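Local coordinates for G protein alpha subunit (Entamoeba histolytica, PDB 4FID) that probably binds and hydrolyses GTP as the nucleotide-switched alpha subunit of a heterotrimeric G protein in transmembrane signalling, at residues A[53-58]-A[113-118]; A[150-155]-A[165-170]; A[234-239]-A[307-312]. All coordinates share one frame; numbering follows the deposited sequence.

Interaction 1: residues A[53-58]-A[113-118]. With GDP (guanosine-5'-diphosphate), chain C.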
loop_
_atom_site.group_PDB
_atom_site.type_symbol
_atom_site.label_atom_id
_atom_site.label_comp_id
_atom_site.label_asym_id
_atom_site.label_seq_id
_atom_site.Cartn_x
_atom_site.Cartn_y
_atom_site.Cartn_z
HETATM N N MSE A 53 11.391 -11.660 10.207
HETATM C CA MSE A 53 11.831 -11.906 11.578
HETATM C C MSE A 53 13.347 -11.935 11.686
HETATM O O MSE A 53 13.900 -11.471 12.679
HETATM C CB MSE A 53 11.212 -13.184 12.165
HETATM C CG MSE A 53 11.612 -13.444 13.641
HETATM SE SE MSE A 53 11.134 -12.023 14.975
HETATM C CE MSE A 53 9.200 -12.255 15.114
ATOM N N ARG A 54 14.019 -12.466 10.666
ATOM C CA ARG A 54 15.479 -12.334 10.571
ATOM C C ARG A 54 15.851 -10.860 10.652
ATOM O O ARG A 54 16.757 -10.489 11.391
ATOM C CB ARG A 54 16.023 -12.937 9.271
ATOM C CG ARG A 54 15.989 -14.451 9.225
ATOM C CD ARG A 54 16.452 -14.995 7.888
ATOM N NE ARG A 54 16.468 -16.459 7.903
ATOM C CZ ARG A 54 16.653 -17.240 6.837
ATOM N NH1 ARG A 54 16.843 -16.717 5.628
ATOM N NH2 ARG A 54 16.636 -18.559 6.986
ATOM N N THR A 55 15.131 -10.028 9.899
ATOM C CA THR A 55 15.325 -8.573 9.901
ATOM C C THR A 55 15.317 -7.992 11.315
ATOM O O THR A 55 16.207 -7.231 11.678
ATOM C CB THR A 55 14.218 -7.854 9.072
ATOM O OG1 THR A 55 14.284 -8.275 7.708
ATOM C CG2 THR A 55 14.349 -6.320 9.148
ATOM N N LEU A 56 14.296 -8.329 12.099
ATOM C CA LEU A 56 14.186 -7.820 13.469
ATOM C C LEU A 56 15.321 -8.338 14.356
ATOM O O LEU A 56 15.899 -7.575 15.135
ATOM C CB LEU A 56 12.810 -8.137 14.098
ATOM C CG LEU A 56 11.609 -7.263 13.727
ATOM C CD1 LEU A 56 10.245 -7.885 14.112
ATOM C CD2 LEU A 56 11.753 -5.899 14.361
ATOM N N ILE A 57 15.640 -9.625 14.250
ATOM C CA ILE A 57 16.782 -10.169 15.000
ATOM C C ILE A 57 18.080 -9.413 14.689
ATOM O O ILE A 57 18.782 -8.973 15.607
ATOM C CB ILE A 57 17.009 -11.670 14.728
ATOM C CG1 ILE A 57 15.776 -12.484 15.115
ATOM C CG2 ILE A 57 18.212 -12.166 15.491
ATOM C CD1 ILE A 57 15.876 -13.983 14.789
ATOM N N GLU A 58 18.391 -9.269 13.398
ATOM C CA GLU A 58 19.542 -8.483 12.954
ATOM C C GLU A 58 19.497 -7.032 13.462
ATOM O O GLU A 58 20.461 -6.533 14.043
ATOM C CB GLU A 58 19.666 -8.519 11.430
ATOM C CG GLU A 58 20.606 -7.472 10.849
ATOM C CD GLU A 58 20.561 -7.423 9.326
ATOM O OE1 GLU A 58 21.076 -6.445 8.740
ATOM O OE2 GLU A 58 20.008 -8.364 8.716
ATOM N N PHE A 113 14.661 1.035 9.945
ATOM C CA PHE A 113 15.391 0.178 9.049
ATOM C C PHE A 113 14.237 -0.075 8.109
ATOM O O PHE A 113 13.234 0.626 8.193
ATOM C CB PHE A 113 15.864 -1.096 9.734
ATOM C CG PHE A 113 14.945 -1.574 10.814
ATOM C CD1 PHE A 113 13.968 -2.511 10.543
ATOM C CD2 PHE A 113 15.050 -1.072 12.099
ATOM C CE1 PHE A 113 13.124 -2.946 11.527
ATOM C CE2 PHE A 113 14.203 -1.503 13.088
ATOM C CZ PHE A 113 13.241 -2.442 12.806
ATOM N N GLN A 114 14.343 -1.052 7.226
ATOM C CA GLN A 114 13.278 -1.277 6.262
ATOM C C GLN A 114 12.554 -2.561 6.587
ATOM O O GLN A 114 12.997 -3.645 6.212
ATOM C CB GLN A 114 13.831 -1.308 4.834
ATOM C CG GLN A 114 14.379 0.041 4.348
ATOM C CD GLN A 114 13.284 1.070 4.080
ATOM O OE1 GLN A 114 12.305 0.785 3.387
ATOM N NE2 GLN A 114 13.456 2.277 4.618
ATOM N N LEU A 115 11.443 -2.431 7.305
ATOM C CA LEU A 115 10.613 -3.578 7.624
ATOM C C LEU A 115 9.287 -3.533 6.859
ATOM O O LEU A 115 8.502 -2.596 7.007
ATOM C CB LEU A 115 10.343 -3.615 9.123
ATOM C CG LEU A 115 9.651 -4.880 9.620
ATOM C CD1 LEU A 115 10.641 -6.027 9.577
ATOM C CD2 LEU A 115 9.083 -4.680 11.023
ATOM N N PRO A 116 9.029 -4.551 6.035
ATOM C CA PRO A 116 7.761 -4.606 5.289
ATOM C C PRO A 116 6.543 -4.384 6.204
ATOM O O PRO A 116 6.530 -4.854 7.337
ATOM C CB PRO A 116 7.761 -6.029 4.710
ATOM C CG PRO A 116 9.219 -6.416 4.647
ATOM C CD PRO A 116 9.857 -5.756 5.834
ATOM N N ASP A 117 5.546 -3.657 5.719
ATOM C CA ASP A 117 4.333 -3.356 6.493
ATOM C C ASP A 117 3.623 -4.603 7.029
ATOM O O ASP A 117 2.902 -4.535 8.027
ATOM C CB ASP A 117 3.329 -2.563 5.637
ATOM C CG ASP A 117 3.846 -1.171 5.231
ATOM O OD1 ASP A 117 3.109 -0.442 4.523
ATOM O OD2 ASP A 117 4.978 -0.801 5.618
ATOM N N CYS A 118 3.810 -5.735 6.355
ATOM C CA CYS A 118 3.028 -6.920 6.652
ATOM C C CYS A 118 3.588 -7.740 7.824
ATOM O O CYS A 118 3.027 -8.792 8.172
ATOM C CB CYS A 118 2.937 -7.799 5.410
ATOM S SG CYS A 118 4.546 -8.404 4.865
HETATM P PB GDP C . 2.372 -1.310 -5.252
HETATM O O1B GDP C . 2.296 -2.659 -5.923
HETATM O O2B GDP C . 3.728 -0.702 -5.518
HETATM O O3B GDP C . 1.293 -0.445 -5.854
HETATM O O3A GDP C . 2.168 -1.406 -3.639
HETATM P PA GDP C . 1.577 -2.706 -2.855
HETATM O O1A GDP C . 0.074 -2.809 -3.002
HETATM O O2A GDP C . 2.242 -3.988 -3.326
HETATM O "O5'" GDP C . 1.992 -2.444 -1.312
HETATM C "C5'" GDP C . 2.798 -3.398 -0.613
HETATM C "C4'" GDP C . 2.472 -3.466 0.887
HETATM O "O4'" GDP C . 1.809 -2.286 1.362
HETATM C "C3'" GDP C . 1.583 -4.658 1.242
HETATM O "O3'" GDP C . 2.231 -5.463 2.249
HETATM C "C2'" GDP C . 0.289 -4.044 1.758
HETATM O "O2'" GDP C . -0.315 -4.858 2.780
HETATM C "C1'" GDP C . 0.745 -2.664 2.242
HETATM N N9 GDP C . -0.357 -1.656 2.267
HETATM C C8 GDP C . -0.985 -1.077 1.220
HETATM N N7 GDP C . -1.937 -0.199 1.641
HETATM C C5 GDP C . -1.927 -0.204 2.987
HETATM C C6 GDP C . -2.670 0.474 4.080
HETATM O O6 GDP C . -3.569 1.300 3.835
HETATM N N1 GDP C . -2.360 0.176 5.346
HETATM C C2 GDP C . -1.386 -0.704 5.654
HETATM N N2 GDP C . -1.119 -0.944 6.958
HETATM N N3 GDP C . -0.660 -1.363 4.714
HETATM C C4 GDP C . -0.882 -1.159 3.392
#
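Thr55 meets Leu115 and Phe113 chiefly through its methyl CG2. The nearer partner is Leu115 CD1, 3.7 Å from Thr55 CG2, while Phe113 CD1 stands 4.1 Å from that same methyl. In the threonine rotamer (chi1 -62°) OG1 lies beside the backbone N and CG2 is anti to it, which separates the two branches by task: the methyl packs on the loop, and the hydroxyl bonds to Thr51 O one turn earlier in the helix. Leu56 arrives differently. Its CB does not face the loop, yet the end of the side chain comes closer, and Leu56 CD2 lies 4.1 Å from Phe113 CZ with the two side chains crossing at about a right angle. Phe113, whose CG lies between its backbone N and carbonyl carbon (chi1 32°), is therefore touched at two ring atoms, CD1 by the threonine and CZ by the leucine. Leu115 has CG anti to the backbone N (chi1 -172°), and its CD1 branch is the one that reaches the helix, touching Thr55 and lying 4.4 Å from Leu56 CG. The side-chain contacts are apolar; the two segments together bury 199 Å², and most of the touching residues remain partly exposed. Further along the loop the surroundings become polar: Asp117 OD1, salt-bridged to Lys237, is 3.9 Å from O4' of the GDP ribose, while Cys118 CB comes within 4.0 Å of GDP O3'. Residues 53-58 belong to the long helix 42-62 of the all-helical domain, and 113-118 form the connection between helices 101-108 and 119-124. Helix 101-108 completes the packing, with Thr106 against Leu56 and Phe113, and Tyr107 against Leu56 and Leu115.

Interaction 2: residues A[150-155]-A[165-170]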
loop_
_atom_site.group_PDB
_atom_site.type_symbol
_atom_site.label_atom_id
_atom_site.label_comp_id
_atom_site.label_asym_id
_atom_site.label_seq_id
_atom_site.Cartn_x
_atom_site.Cartn_y
_atom_site.Cartn_z
ATOM N N GLY A 150 4.233 -4.375 -13.998
ATOM C CA GLY A 150 2.964 -3.695 -14.127
ATOM C C GLY A 150 2.125 -3.646 -15.374
ATOM O O GLY A 150 2.344 -2.819 -16.255
ATOM N N ILE A 151 1.128 -4.514 -15.423
ATOM C CA ILE A 151 -0.055 -4.218 -16.212
ATOM C C ILE A 151 -1.162 -5.214 -15.897
ATOM O O ILE A 151 -1.187 -6.319 -16.407
ATOM C CB ILE A 151 0.237 -4.078 -17.726
ATOM C CG1 ILE A 151 -0.872 -3.264 -18.383
ATOM C CG2 ILE A 151 0.440 -5.439 -18.405
ATOM C CD1 ILE A 151 -1.047 -1.917 -17.754
ATOM N N HIS A 152 -2.068 -4.811 -15.020
ATOM C CA HIS A 152 -3.152 -5.683 -14.595
ATOM C C HIS A 152 -4.490 -5.059 -14.934
ATOM O O HIS A 152 -4.747 -3.904 -14.593
ATOM C CB HIS A 152 -3.080 -5.930 -13.089
ATOM C CG HIS A 152 -1.851 -6.662 -12.652
ATOM N ND1 HIS A 152 -1.840 -8.018 -12.406
ATOM C CD2 HIS A 152 -0.591 -6.227 -12.412
ATOM C CE1 HIS A 152 -0.627 -8.387 -12.034
ATOM N NE2 HIS A 152 0.150 -7.319 -12.030
ATOM N N GLU A 153 -5.340 -5.822 -15.609
ATOM C CA GLU A 153 -6.673 -5.359 -15.962
ATOM C C GLU A 153 -7.689 -6.220 -15.258
ATOM O O GLU A 153 -7.434 -7.394 -15.002
ATOM C CB GLU A 153 -6.894 -5.452 -17.477
ATOM C CG GLU A 153 -5.927 -4.604 -18.295
ATOM C CD GLU A 153 -6.334 -4.452 -19.763
ATOM O OE1 GLU A 153 -5.725 -5.121 -20.617
ATOM O OE2 GLU A 153 -7.240 -3.646 -20.068
ATOM N N TYR A 154 -8.825 -5.632 -14.913
ATOM C CA TYR A 154 -10.032 -6.424 -14.678
ATOM C C TYR A 154 -11.308 -5.616 -14.567
ATOM O O TYR A 154 -11.288 -4.389 -14.499
ATOM C CB TYR A 154 -9.923 -7.425 -13.522
ATOM C CG TYR A 154 -9.114 -6.997 -12.325
ATOM C CD1 TYR A 154 -9.628 -6.118 -11.381
ATOM C CD2 TYR A 154 -7.845 -7.529 -12.106
ATOM C CE1 TYR A 154 -8.884 -5.757 -10.274
ATOM C CE2 TYR A 154 -7.097 -7.176 -11.009
ATOM C CZ TYR A 154 -7.615 -6.295 -10.100
ATOM O OH TYR A 154 -6.845 -5.959 -9.016
ATOM N N ASP A 155 -12.421 -6.338 -14.580
ATOM C CA ASP A 155 -13.732 -5.731 -14.530
ATOM C C ASP A 155 -14.405 -6.063 -13.213
ATOM O O ASP A 155 -14.241 -7.161 -12.681
ATOM C CB ASP A 155 -14.581 -6.239 -15.693
ATOM C CG ASP A 155 -13.875 -6.105 -17.019
ATOM O OD1 ASP A 155 -13.804 -4.981 -17.569
ATOM O OD2 ASP A 155 -13.363 -7.126 -17.503
ATOM N N LEU A 165 -10.794 -1.785 -14.663
ATOM C CA LEU A 165 -9.726 -1.266 -13.829
ATOM C C LEU A 165 -8.408 -1.588 -14.520
ATOM O O LEU A 165 -8.157 -2.749 -14.858
ATOM C CB LEU A 165 -9.810 -1.910 -12.430
ATOM C CG LEU A 165 -9.018 -1.388 -11.214
ATOM C CD1 LEU A 165 -7.549 -1.707 -11.336
ATOM C CD2 LEU A 165 -9.195 0.107 -11.011
ATOM N N ILE A 166 -7.587 -0.560 -14.761
ATOM C CA ILE A 166 -6.258 -0.746 -15.333
ATOM C C ILE A 166 -5.220 -0.386 -14.302
ATOM O O ILE A 166 -5.091 0.782 -13.939
ATOM C CB ILE A 166 -6.033 0.153 -16.552
ATOM C CG1 ILE A 166 -7.132 -0.094 -17.597
ATOM C CG2 ILE A 166 -4.578 -0.047 -17.121
ATOM C CD1 ILE A 166 -7.222 0.973 -18.653
ATOM N N ASP A 167 -4.488 -1.389 -13.820
ATOM C CA ASP A 167 -3.467 -1.185 -12.779
ATOM C C ASP A 167 -2.082 -1.093 -13.420
ATOM O O ASP A 167 -1.530 -2.099 -13.869
ATOM C CB ASP A 167 -3.536 -2.321 -11.751
ATOM C CG ASP A 167 -2.457 -2.236 -10.690
ATOM O OD1 ASP A 167 -2.343 -3.209 -9.916
ATOM O OD2 ASP A 167 -1.719 -1.226 -10.612
ATOM N N VAL A 168 -1.532 0.116 -13.487
ATOM C CA VAL A 168 -0.249 0.322 -14.155
ATOM C C VAL A 168 0.911 0.264 -13.167
ATOM O O VAL A 168 1.030 1.121 -12.310
ATOM C CB VAL A 168 -0.190 1.678 -14.882
ATOM C CG1 VAL A 168 1.070 1.757 -15.707
ATOM C CG2 VAL A 168 -1.412 1.886 -15.762
ATOM N N GLY A 169 1.763 -0.748 -13.287
ATOM C CA GLY A 169 2.918 -0.868 -12.413
ATOM C C GLY A 169 4.218 -0.548 -13.140
ATOM O O GLY A 169 4.262 0.389 -13.942
ATOM N N GLY A 170 5.275 -1.311 -12.848
ATOM C CA GLY A 170 6.555 -1.179 -13.534
ATOM C C GLY A 170 7.380 0.059 -13.214
ATOM O O GLY A 170 6.968 0.924 -12.435
#
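His152 and Asp167 form a hydrogen-bonded antiparallel pair, as do Tyr154 and Leu165, and the four backbone bonds of these pairs carry the contact. His152 N donates to Asp167 O at 3.0 Å, with an angle of 170° at the hydrogen, and Asp167 N returns a bond to His152 O. At the next such pair Tyr154 N lies 3.0 Å from Leu165 O, and Leu165 N bonds back to Tyr154 O at 2.7 Å. Between them sits the non-hydrogen-bonded pair Glu153 and Ile166, where Glu153 CA makes a CA-H...O contact of 3.2 Å with Leu165 O. The short strand segments run 164° apart, nearly antiparallel, as the two arms of the beta hairpin 152-157/162-167 at one edge of the Ras-like domain's sheet. Its second strand hydrogen-bonds through Ile166 to strand 6-12 and runs into Asp167-Gln171, a predicted GTP-binding sequence that matches the DxGGQ motif of G-alpha proteins. Apolar contacts occupy both faces. On the face of Glu153 and Ile166, Ile151 bends its end back toward the partner strand: CD1 reaches Ile166 CG2 at 4.0 Å, the two side chains lying side by side and pointing the same way, and Phe182 packs against both. On the other face, Tyr154 CD1 is 4.3 Å from Leu165 CB. Among the polar ends, Glu153 OE2 bonds within the hairpin to His164 NE2, and Tyr154 OH reaches beyond it to Ala22 O of helix 18-28. Asp167 has CG anti to its backbone N (chi1 176°); its CB meets His152 CB at 3.9 Å, whereas OD2 forms a salt bridge with Lys18 NZ of the P-loop, whose lysine binds GDP.

Interaction 3: residues A[234-239]-A[307-312]. With GDP (guanosine-5'-diphosphate), chain C.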
loop_
_atom_site.group_PDB
_atom_site.type_symbol
_atom_site.label_atom_id
_atom_site.label_comp_id
_atom_site.label_asym_id
_atom_site.label_seq_id
_atom_site.Cartn_x
_atom_site.Cartn_y
_atom_site.Cartn_z
ATOM N N PHE A 234 -5.631 9.142 -3.788
ATOM C CA PHE A 234 -5.839 8.394 -2.555
ATOM C C PHE A 234 -4.595 8.563 -1.717
ATOM O O PHE A 234 -3.514 8.107 -2.077
ATOM C CB PHE A 234 -6.095 6.896 -2.799
ATOM C CG PHE A 234 -7.457 6.573 -3.377
ATOM C CD1 PHE A 234 -8.395 7.569 -3.615
ATOM C CD2 PHE A 234 -7.790 5.254 -3.688
ATOM C CE1 PHE A 234 -9.646 7.264 -4.161
ATOM C CE2 PHE A 234 -9.031 4.931 -4.224
ATOM C CZ PHE A 234 -9.967 5.947 -4.463
ATOM N N LEU A 235 -4.744 9.251 -0.606
ATOM C CA LEU A 235 -3.652 9.411 0.325
ATOM C C LEU A 235 -3.700 8.184 1.213
ATOM O O LEU A 235 -4.466 8.110 2.179
ATOM C CB LEU A 235 -3.847 10.700 1.120
ATOM C CG LEU A 235 -3.957 11.890 0.153
ATOM C CD1 LEU A 235 -4.716 13.080 0.773
ATOM C CD2 LEU A 235 -2.580 12.311 -0.329
ATOM N N ASN A 236 -2.883 7.208 0.870
ATOM C CA ASN A 236 -3.031 5.882 1.439
ATOM C C ASN A 236 -2.163 5.657 2.665
ATOM O O ASN A 236 -1.185 6.397 2.911
ATOM C CB ASN A 236 -2.714 4.836 0.379
ATOM C CG ASN A 236 -3.187 3.465 0.764
ATOM O OD1 ASN A 236 -4.288 3.306 1.301
ATOM N ND2 ASN A 236 -2.365 2.451 0.474
ATOM N N LYS A 237 -2.537 4.639 3.434
ATOM C CA LYS A 237 -1.824 4.270 4.657
ATOM C C LYS A 237 -2.011 5.302 5.749
ATOM O O LYS A 237 -1.085 5.589 6.499
ATOM C CB LYS A 237 -0.335 4.030 4.384
ATOM C CG LYS A 237 -0.095 2.979 3.269
ATOM C CD LYS A 237 1.374 2.575 3.192
ATOM C CE LYS A 237 1.592 1.407 2.247
ATOM N NZ LYS A 237 3.031 1.058 2.131
HETATM N N MSE A 238 -3.229 5.836 5.835
HETATM C CA MSE A 238 -3.556 6.821 6.857
HETATM C C MSE A 238 -3.350 6.236 8.267
HETATM O O MSE A 238 -2.899 6.938 9.189
HETATM C CB MSE A 238 -4.981 7.369 6.660
HETATM C CG MSE A 238 -5.438 8.362 7.738
HETATM SE SE MSE A 238 -4.706 10.188 7.651
HETATM C CE MSE A 238 -5.818 11.028 9.028
ATOM N N ASP A 239 -3.637 4.956 8.429
ATOM C CA ASP A 239 -3.386 4.271 9.706
ATOM C C ASP A 239 -1.907 4.324 10.112
ATOM O O ASP A 239 -1.575 4.747 11.238
ATOM C CB ASP A 239 -3.907 2.808 9.686
ATOM C CG ASP A 239 -3.437 2.000 8.440
ATOM O OD1 ASP A 239 -3.284 2.578 7.331
ATOM O OD2 ASP A 239 -3.245 0.765 8.581
ATOM N N THR A 307 -7.039 7.105 2.656
ATOM C CA THR A 307 -7.475 5.724 2.645
ATOM C C THR A 307 -6.599 4.802 3.498
ATOM O O THR A 307 -5.412 5.090 3.813
ATOM C CB THR A 307 -7.526 5.166 1.206
ATOM O OG1 THR A 307 -6.197 4.941 0.726
ATOM C CG2 THR A 307 -8.236 6.130 0.272
ATOM N N ASN A 308 -7.218 3.693 3.883
ATOM C CA ASN A 308 -6.524 2.587 4.508
ATOM C C ASN A 308 -6.842 1.321 3.701
ATOM O O ASN A 308 -7.834 0.631 3.941
ATOM C CB ASN A 308 -6.884 2.481 5.997
ATOM C CG ASN A 308 -6.286 1.241 6.664
ATOM O OD1 ASN A 308 -5.462 0.525 6.070
ATOM N ND2 ASN A 308 -6.701 0.977 7.910
ATOM N N ALA A 309 -5.988 1.062 2.712
ATOM C CA ALA A 309 -6.161 -0.025 1.746
ATOM C C ALA A 309 -6.298 -1.452 2.328
ATOM O O ALA A 309 -6.816 -2.349 1.667
ATOM C CB ALA A 309 -5.034 0.021 0.710
ATOM N N THR A 310 -5.819 -1.676 3.543
ATOM C CA THR A 310 -5.939 -2.994 4.153
ATOM C C THR A 310 -7.259 -3.144 4.904
ATOM O O THR A 310 -7.477 -4.146 5.575
ATOM C CB THR A 310 -4.788 -3.277 5.124
ATOM O OG1 THR A 310 -4.791 -2.284 6.153
ATOM C CG2 THR A 310 -3.467 -3.235 4.392
ATOM N N ASP A 311 -8.135 -2.152 4.763
ATOM C CA ASP A 311 -9.442 -2.124 5.420
ATOM C C ASP A 311 -10.579 -2.132 4.387
ATOM O O ASP A 311 -10.949 -1.083 3.848
ATOM C CB ASP A 311 -9.529 -0.879 6.304
ATOM C CG ASP A 311 -10.877 -0.722 6.983
ATOM O OD1 ASP A 311 -11.851 -1.387 6.562
ATOM O OD2 ASP A 311 -10.951 0.081 7.940
ATOM N N GLY A 312 -11.119 -3.319 4.120
ATOM C CA GLY A 312 -12.089 -3.522 3.058
ATOM C C GLY A 312 -13.255 -2.579 3.173
ATOM O O GLY A 312 -13.701 -1.981 2.194
HETATM P PB GDP C . 2.372 -1.310 -5.252
HETATM O O1B GDP C . 2.296 -2.659 -5.923
HETATM O O2B GDP C . 3.728 -0.702 -5.518
HETATM O O3B GDP C . 1.293 -0.445 -5.854
HETATM O O3A GDP C . 2.168 -1.406 -3.639
HETATM P PA GDP C . 1.577 -2.706 -2.855
HETATM O O1A GDP C . 0.074 -2.809 -3.002
HETATM O O2A GDP C . 2.242 -3.988 -3.326
HETATM O "O5'" GDP C . 1.992 -2.444 -1.312
HETATM C "C5'" GDP C . 2.798 -3.398 -0.613
HETATM C "C4'" GDP C . 2.472 -3.466 0.887
HETATM O "O4'" GDP C . 1.809 -2.286 1.362
HETATM C "C3'" GDP C . 1.583 -4.658 1.242
HETATM O "O3'" GDP C . 2.231 -5.463 2.249
HETATM C "C2'" GDP C . 0.289 -4.044 1.758
HETATM O "O2'" GDP C . -0.315 -4.858 2.780
HETATM C "C1'" GDP C . 0.745 -2.664 2.242
HETATM N N9 GDP C . -0.357 -1.656 2.267
HETATM C C8 GDP C . -0.985 -1.077 1.220
HETATM N N7 GDP C . -1.937 -0.199 1.641
HETATM C C5 GDP C . -1.927 -0.204 2.987
HETATM C C6 GDP C . -2.670 0.474 4.080
HETATM O O6 GDP C . -3.569 1.300 3.835
HETATM N N1 GDP C . -2.360 0.176 5.346
HETATM C C2 GDP C . -1.386 -0.704 5.654
HETATM N N2 GDP C . -1.119 -0.944 6.958
HETATM N N3 GDP C . -0.660 -1.363 4.714
HETATM C C4 GDP C . -0.882 -1.159 3.392
#
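Asn236 and Thr307 join the NKxD motif, Asn236 to Asp239, to Thr307-Thr310 (Thr-Asn-Ala-Thr), the counterpart of the TCAT loop of G-alpha proteins; both recognise guanine in the Ras-like domain. From the root outward, Asn236 CB lies 3.5 Å from Thr307 OG1. With Asn236 CG anti to the backbone N (chi1 -165°), that atom stands 3.4 Å from Thr307 OG1 and 3.8 Å from GDP O6. OD1 is gripped twice: Thr307 OG1 donates to it at 2.6 Å from a position tilted out of the amide plane, while Ala309 N donates at 3.1 Å, in the plane and on a lone pair, and also bonds weakly to GDP O6. These two bonds to OD1 fix the amide's rotation and present ND2 to the base, where it donates to GDP N7 at 2.9 Å and also to Ser16 O. Asp239 reads another edge of the guanine, accepting from GDP N1 on OD1 and from GDP N2 on OD2. Its carboxylate stacks on the Asn308 amide, the planes 26° apart. Lys237, extended beyond CG, meets GDP C6 and C5 with CG, and N9 and C8 with CE. Met238 N donates to Thr307 O, 3.1 Å away and almost straight, at 177°.

In the fold
Burial and chemistry change together across the three contacts. Interaction 1 is a surface contact in the all-helical domain, its side-chain contacts apolar and without hydrogen bonds between the segments; interaction 2 is partly buried and built on paired backbone bonds at the sheet's edge; interaction 3 is buried, its centre about 7 Å from the centre of the chain, and combines backbone bonds with bonds to the Asn236 side-chain amide. Interactions 2 and 3 belong to the same sheet, although their nearest atoms stay about 8 Å apart. Interactions 1 and 3 lie in different domains but both touch GDP, and the Asp117-Lys237 salt bridge joins them beside it. Interactions 1 and 2 do not touch and lie on opposite sides of the chain centre.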